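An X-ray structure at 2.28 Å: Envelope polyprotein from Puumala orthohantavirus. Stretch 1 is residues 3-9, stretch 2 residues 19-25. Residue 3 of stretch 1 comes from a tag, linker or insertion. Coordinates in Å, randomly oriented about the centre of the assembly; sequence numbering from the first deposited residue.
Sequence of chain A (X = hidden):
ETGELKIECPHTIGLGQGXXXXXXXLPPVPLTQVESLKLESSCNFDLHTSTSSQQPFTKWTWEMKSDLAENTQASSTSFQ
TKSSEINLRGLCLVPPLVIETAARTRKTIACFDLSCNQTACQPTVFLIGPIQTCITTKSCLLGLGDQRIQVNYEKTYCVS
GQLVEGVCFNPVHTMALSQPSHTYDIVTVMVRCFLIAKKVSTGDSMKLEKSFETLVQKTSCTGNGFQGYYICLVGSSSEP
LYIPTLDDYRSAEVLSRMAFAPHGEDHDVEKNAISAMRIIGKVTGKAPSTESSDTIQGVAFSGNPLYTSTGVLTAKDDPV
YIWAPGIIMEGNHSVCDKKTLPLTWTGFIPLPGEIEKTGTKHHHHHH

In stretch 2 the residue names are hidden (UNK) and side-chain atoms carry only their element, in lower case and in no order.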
# COMPACT_ATOMS: atom_id res chain seq x y z
N GLY A 3 6.04 4.77 -19.07
CA GLY A 3 5.18 5.37 -18.04
C GLY A 3 5.85 6.61 -17.44
O GLY A 3 7.03 6.87 -17.71
N GLU A 4 5.09 7.39 -16.67
CA GLU A 4 5.61 8.59 -16.02
C GLU A 4 5.38 8.58 -14.50
O GLU A 4 4.24 8.55 -14.04
CB GLU A 4 5.04 9.86 -16.65
CG GLU A 4 5.72 11.11 -16.12
CD GLU A 4 5.24 12.42 -16.73
OE1 GLU A 4 4.15 12.45 -17.36
OE2 GLU A 4 5.96 13.43 -16.55
N LEU A 5 6.46 8.62 -13.74
CA LEU A 5 6.38 8.72 -12.30
C LEU A 5 6.84 10.12 -11.90
O LEU A 5 8.01 10.46 -12.01
CB LEU A 5 7.20 7.63 -11.63
CG LEU A 5 6.85 7.26 -10.18
CD1 LEU A 5 7.49 5.93 -9.82
CD2 LEU A 5 7.32 8.34 -9.21
N LYS A 6 5.89 10.94 -11.48
CA LYS A 6 6.14 12.33 -11.18
C LYS A 6 6.46 12.50 -9.69
O LYS A 6 5.84 11.91 -8.83
CB LYS A 6 4.95 13.15 -11.71
CG LYS A 6 5.15 14.66 -11.77
CD LYS A 6 3.98 15.39 -12.44
CE LYS A 6 3.72 14.90 -13.87
NZ LYS A 6 3.03 15.95 -14.70
N ILE A 7 7.52 13.25 -9.42
CA ILE A 7 7.87 13.63 -8.06
C ILE A 7 7.74 15.15 -8.00
O ILE A 7 8.33 15.87 -8.79
CB ILE A 7 9.30 13.17 -7.70
CG1 ILE A 7 9.41 11.64 -7.73
CG2 ILE A 7 9.77 13.70 -6.35
CD1 ILE A 7 8.66 10.93 -6.63
N GLU A 8 6.92 15.62 -7.07
CA GLU A 8 6.78 17.02 -6.80
C GLU A 8 7.83 17.40 -5.74
O GLU A 8 7.78 16.94 -4.60
CB GLU A 8 5.37 17.34 -6.33
CG GLU A 8 5.14 18.84 -6.13
CD GLU A 8 3.72 19.20 -5.70
OE1 GLU A 8 3.03 18.36 -5.06
OE2 GLU A 8 3.31 20.36 -5.99
N CYS A 9 8.76 18.26 -6.13
CA CYS A 9 9.87 18.72 -5.27
C CYS A 9 9.55 20.03 -4.53
O CYS A 9 9.22 21.02 -5.17
CB CYS A 9 11.11 18.93 -6.15
SG CYS A 9 11.75 17.36 -6.75
N UNK A 19 10.11 12.90 3.31
CA UNK A 19 10.42 12.09 2.15
C UNK A 19 9.55 12.55 1.00
O UNK A 19 8.42 13.00 1.23
c UNK A 19 10.28 8.60 3.86
c UNK A 19 10.86 9.98 3.62
c UNK A 19 10.13 10.63 2.46
c UNK A 19 12.33 9.85 3.33
N UNK A 20 10.05 12.40 -0.22
CA UNK A 20 9.20 12.52 -1.41
C UNK A 20 8.64 11.14 -1.74
O UNK A 20 9.26 10.14 -1.47
c UNK A 20 9.91 13.12 -2.66
c UNK A 20 11.22 12.43 -2.99
c UNK A 20 10.12 14.60 -2.49
N UNK A 21 7.46 11.11 -2.35
CA UNK A 21 6.84 9.88 -2.82
C UNK A 21 6.16 10.13 -4.14
O UNK A 21 5.55 11.17 -4.35
c UNK A 21 5.81 9.33 -1.82
c UNK A 21 5.18 8.02 -2.34
c UNK A 21 4.43 7.26 -1.28
c UNK A 21 4.76 10.38 -1.45
N UNK A 22 6.25 9.16 -5.03
CA UNK A 22 5.44 9.14 -6.25
C UNK A 22 5.05 7.71 -6.62
O UNK A 22 5.58 6.75 -6.07
N UNK A 23 4.11 7.56 -7.54
CA UNK A 23 3.68 6.22 -7.93
C UNK A 23 3.03 6.24 -9.27
O UNK A 23 2.46 7.24 -9.64
c UNK A 23 2.75 5.57 -6.87
o UNK A 23 1.53 6.28 -6.68
N UNK A 24 3.12 5.15 -9.99
CA UNK A 24 2.45 5.03 -11.28
C UNK A 24 1.94 3.59 -11.49
O UNK A 24 2.63 2.66 -11.15
c UNK A 24 2.61 5.48 -13.76
c UNK A 24 3.38 5.47 -12.43
c UNK A 24 4.62 4.60 -12.55
N UNK A 25 0.74 3.45 -12.04
CA UNK A 25 0.20 2.16 -12.44
C UNK A 25 0.53 1.90 -13.91
O UNK A 25 0.19 2.68 -14.77
o UNK A 25 -4.05 1.37 -12.26
o UNK A 25 -3.56 -0.67 -11.67
c UNK A 25 -1.30 2.08 -12.23
c UNK A 25 -3.24 0.45 -12.10
c UNK A 25 -1.80 0.67 -12.48
O HOH W 1 3.15 10.05 -11.41
O HOH W 2 3.41 10.22 -8.53
O HOH W 3 6.56 13.80 -4.96

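Residues 3-9 and 19-25 of the Puumala virus envelope polyprotein form two strands that run nearly antiparallel, at 161° between their N-to-C directions, with their axes approaching to 5.6 Å. The side chains of the second strand can be read from their atoms.

Position 19 carries four carbons, forked at the second. They remain out of reach of the first strand. A fork one carbon beyond CB identifies leucine, L19, with chi1 in the m well and chi2 in t.

At position 20 there are three carbons, one bonded to the backbone and carrying the other two. The CA-to-CB bond points toward stretch 1, and CB lies 3.7 Å from CG2 of I7. Branching at CB with two single-carbon arms defines valine, V20; its CG1 also lies 3.9 Å from the backbone O of E8.

Position 21 has four carbons forked at the first, one arm being two carbons long. The CA-to-CB bond points away from stretch 1; the side chain makes no contact with stretch 1, and the contact here is through the backbone: C of position 21 is 3.6 Å from CD1 of I7. The unequal arms give isoleucine, I21.

Position 22 has no side-chain atoms, and its backbone takes the contact: CD1 of I7 comes to 3.4 Å from N of position 22, and CD2 of L5 to 3.5 Å from its C. The residue is therefore glycine, G22. Its bareness matters to the packing. An ideal CB would point toward stretch 1 and clash, 2.6 Å from both O of K6 and CD2 of L5 and 2.8 Å from CD1 of I7.

Position 23 shows one carbon followed by one oxygen. The CA-to-CB bond points away from stretch 1, while the backbone N sits 3.7 Å from CD2 of L5. The short hydroxyl-bearing chain is serine, S23, in the p rotamer; its OG is hydrogen-bonded elsewhere in the structure.

Position 24 again has one carbon carrying two. The CA-to-CB bond points toward stretch 1, and the two outer carbons reach O of E4 and CB of L5. This is valine, V24. Here chi1 is p, whereas V20 is m. CG2 of V24 lies 3.5 Å from O of E4, and CG1 lies 4.1 Å from CB of L5.

Position 25 has three carbons in a row, the third carrying two oxygens, all out of reach of stretch 1. This carboxylate-tipped, exposed chain is glutamate, E25.

The contact buries 354 Å², counting both sides, yet no direct hydrogen bond joins the strands. L5 and I7 start sideways, but their ends come nearer and occupy the space over G22, with V20 and V24 supplying apolar partners on the second strand. Water completes the pairing. Water 2 accepts from S23 N at 2.9 Å and lies 3.0 Å from K6 O, to which it can donate. Water 3 similarly accepts from E8 N at 2.8 Å and stands 2.9 Å from I21 O as a possible donor. These waters link backbone groups across a gap that the strands do not bridge directly.

Stretch 2, residues 19-25: LVIGSVE
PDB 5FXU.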